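Local coordinates for protein cobalt-precorrin-5B C(1)-methyltransferase (Archaeoglobus fulgidus, PDB 1SR8) that probably methylates C-1 of cobalt-precorrin-5B with S-adenosyl-L-methionine to give cobalt-precorrin-6A in the anaerobic route to adenosylcobalamin, at residues 54-59 against 82-87. Sequence-based numbering, arbitrary orientation.
Sequences AAIASL and AEKGFA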
loop_
_atom_site.group_PDB
_atom_site.type_symbol
_atom_site.label_atom_id
_atom_site.label_comp_id
_atom_site.label_asym_id
_atom_site.label_seq_id
_atom_site.Cartn_x
_atom_site.Cartn_y
_atom_site.Cartn_z
ATOM N N ALA A 54 -1.166 10.214 16.438
ATOM C CA ALA A 54 -1.169 9.776 17.833
ATOM C C ALA A 54 -0.341 10.701 18.730
ATOM O O ALA A 54 -0.705 10.959 19.874
ATOM C CB ALA A 54 -0.652 8.346 17.933
ATOM N N ALA A 55 0.774 11.199 18.219
ATOM C CA ALA A 55 1.610 12.091 19.002
ATOM C C ALA A 55 0.858 13.377 19.367
ATOM O O ALA A 55 0.933 13.843 20.508
ATOM C CB ALA A 55 2.886 12.417 18.230
ATOM N N ILE A 56 0.135 13.947 18.400
ATOM C CA ILE A 56 -0.635 15.179 18.618
ATOM C C ILE A 56 -1.817 14.941 19.557
ATOM O O ILE A 56 -2.056 15.707 20.483
ATOM C CB ILE A 56 -1.192 15.752 17.279
ATOM C CG1 ILE A 56 -0.044 16.265 16.402
ATOM C CG2 ILE A 56 -2.194 16.871 17.560
ATOM C CD1 ILE A 56 -0.493 16.794 15.060
ATOM N N ALA A 57 -2.559 13.878 19.298
ATOM C CA ALA A 57 -3.704 13.524 20.107
ATOM C C ALA A 57 -3.315 13.205 21.555
ATOM O O ALA A 57 -4.040 13.557 22.487
ATOM C CB ALA A 57 -4.400 12.330 19.488
ATOM N N SER A 58 -2.173 12.547 21.745
ATOM C CA SER A 58 -1.719 12.158 23.083
ATOM C C SER A 58 -1.394 13.332 23.994
ATOM O O SER A 58 -1.221 13.164 25.201
ATOM C CB SER A 58 -0.499 11.239 22.992
ATOM O OG SER A 58 0.649 11.960 22.602
ATOM N N LEU A 59 -1.302 14.522 23.423
ATOM C CA LEU A 59 -1.016 15.698 24.226
ATOM C C LEU A 59 -2.179 16.016 25.152
ATOM O O LEU A 59 -1.978 16.374 26.309
ATOM C CB LEU A 59 -0.757 16.899 23.334
ATOM C CG LEU A 59 0.613 16.933 22.686
ATOM C CD1 LEU A 59 0.753 18.219 21.892
ATOM C CD2 LEU A 59 1.671 16.840 23.766
ATOM N N ALA A 82 1.047 5.822 22.475
ATOM C CA ALA A 82 1.360 7.239 22.548
ATOM C C ALA A 82 1.188 7.823 23.946
ATOM O O ALA A 82 0.340 7.375 24.720
ATOM C CB ALA A 82 0.488 8.000 21.557
ATOM N N GLU A 83 1.997 8.831 24.261
ATOM C CA GLU A 83 1.921 9.485 25.559
ATOM C C GLU A 83 2.629 10.833 25.572
ATOM O O GLU A 83 3.822 10.922 25.289
ATOM C CB GLU A 83 2.517 8.583 26.639
ATOM C CG GLU A 83 2.354 9.126 28.043
ATOM C CD GLU A 83 2.951 8.211 29.086
ATOM O OE1 GLU A 83 2.468 7.063 29.219
ATOM O OE2 GLU A 83 3.907 8.641 29.769
ATOM N N LYS A 84 1.875 11.879 25.894
ATOM C CA LYS A 84 2.397 13.243 25.975
ATOM C C LYS A 84 3.267 13.707 24.810
ATOM O O LYS A 84 4.430 14.075 25.007
ATOM C CB LYS A 84 3.182 13.425 27.277
ATOM C CG LYS A 84 2.361 13.219 28.542
ATOM C CD LYS A 84 3.141 13.652 29.783
ATOM C CE LYS A 84 4.365 12.774 30.041
ATOM N NZ LYS A 84 4.002 11.389 30.476
ATOM N N GLY A 85 2.714 13.691 23.602
ATOM C CA GLY A 85 3.468 14.149 22.451
ATOM C C GLY A 85 4.428 13.158 21.826
ATOM O O GLY A 85 5.135 13.500 20.878
ATOM N N PHE A 86 4.473 11.935 22.344
ATOM C CA PHE A 86 5.359 10.924 21.784
ATOM C C PHE A 86 4.533 9.719 21.372
ATOM O O PHE A 86 3.607 9.328 22.082
ATOM C CB PHE A 86 6.394 10.495 22.815
ATOM C CG PHE A 86 7.352 9.451 22.311
ATOM C CD1 PHE A 86 8.395 9.799 21.462
ATOM C CD2 PHE A 86 7.195 8.116 22.667
ATOM C CE1 PHE A 86 9.268 8.831 20.975
ATOM C CE2 PHE A 86 8.060 7.140 22.186
ATOM C CZ PHE A 86 9.096 7.495 21.340
ATOM N N ALA A 87 4.855 9.134 20.224
ATOM C CA ALA A 87 4.124 7.959 19.745
ATOM C C ALA A 87 5.047 6.935 19.107
ATOM O O ALA A 87 6.066 7.268 18.517
ATOM C CB ALA A 87 3.040 8.366 18.754
HETATM O O HOH W 1 -0.590 11.061 26.662
#
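The hydroxyl of Ser-58 ties segment 54-59 to the tip of a beta hairpin: OG accepts the backbone N-H of Gly-85 (N to OG 2.9 Å) and donates to the carbonyl of Ala-55, three residues back. That second bond reaches Ala-55 O from above the carbonyl plane, 40° out of it. With chi1 at 73°, OG lies between its own backbone N and carbonyl carbon, from where it can reach both partners. Without the hydroxyl, as with an alanine here, the N-H of Gly-85 would probably lose its acceptor and the hold of this segment on the turn would weaken. Beside this grip, Ser-58 O makes a weak direct bond with Lys-84 N (3.4 Å), and a water bridges the same two atoms more closely, donating to Ser-58 O and accepting from Lys-84 N. Gly-85 also brings its CA to Ala-55 O at 3.2 Å, a CA-H...O contact. Residues 83-86 form a type I' turn, and a side chain on Gly-85 would meet both the preceding carbonyl and the CD2 methyl of Leu-59, which presses on Gly-85 CA at a tight 3.5 Å. Along the strands flanking the turn, the methyl of Ala-54 touches those of Ala-82 and Ala-87, each CB to CB at 3.8 Å, and the CB methylene of Ser-58 rests on Ala-82 CB. The small side chains probably allow helix 44-57 to lie close against the hairpin of strands 76-83 and 86-90, flanked by Val-63 and Val-66 of strand 63-68 and by Ala-108 and Val-110 of strand 105-111, while Ile-56 packs on helix 133-149.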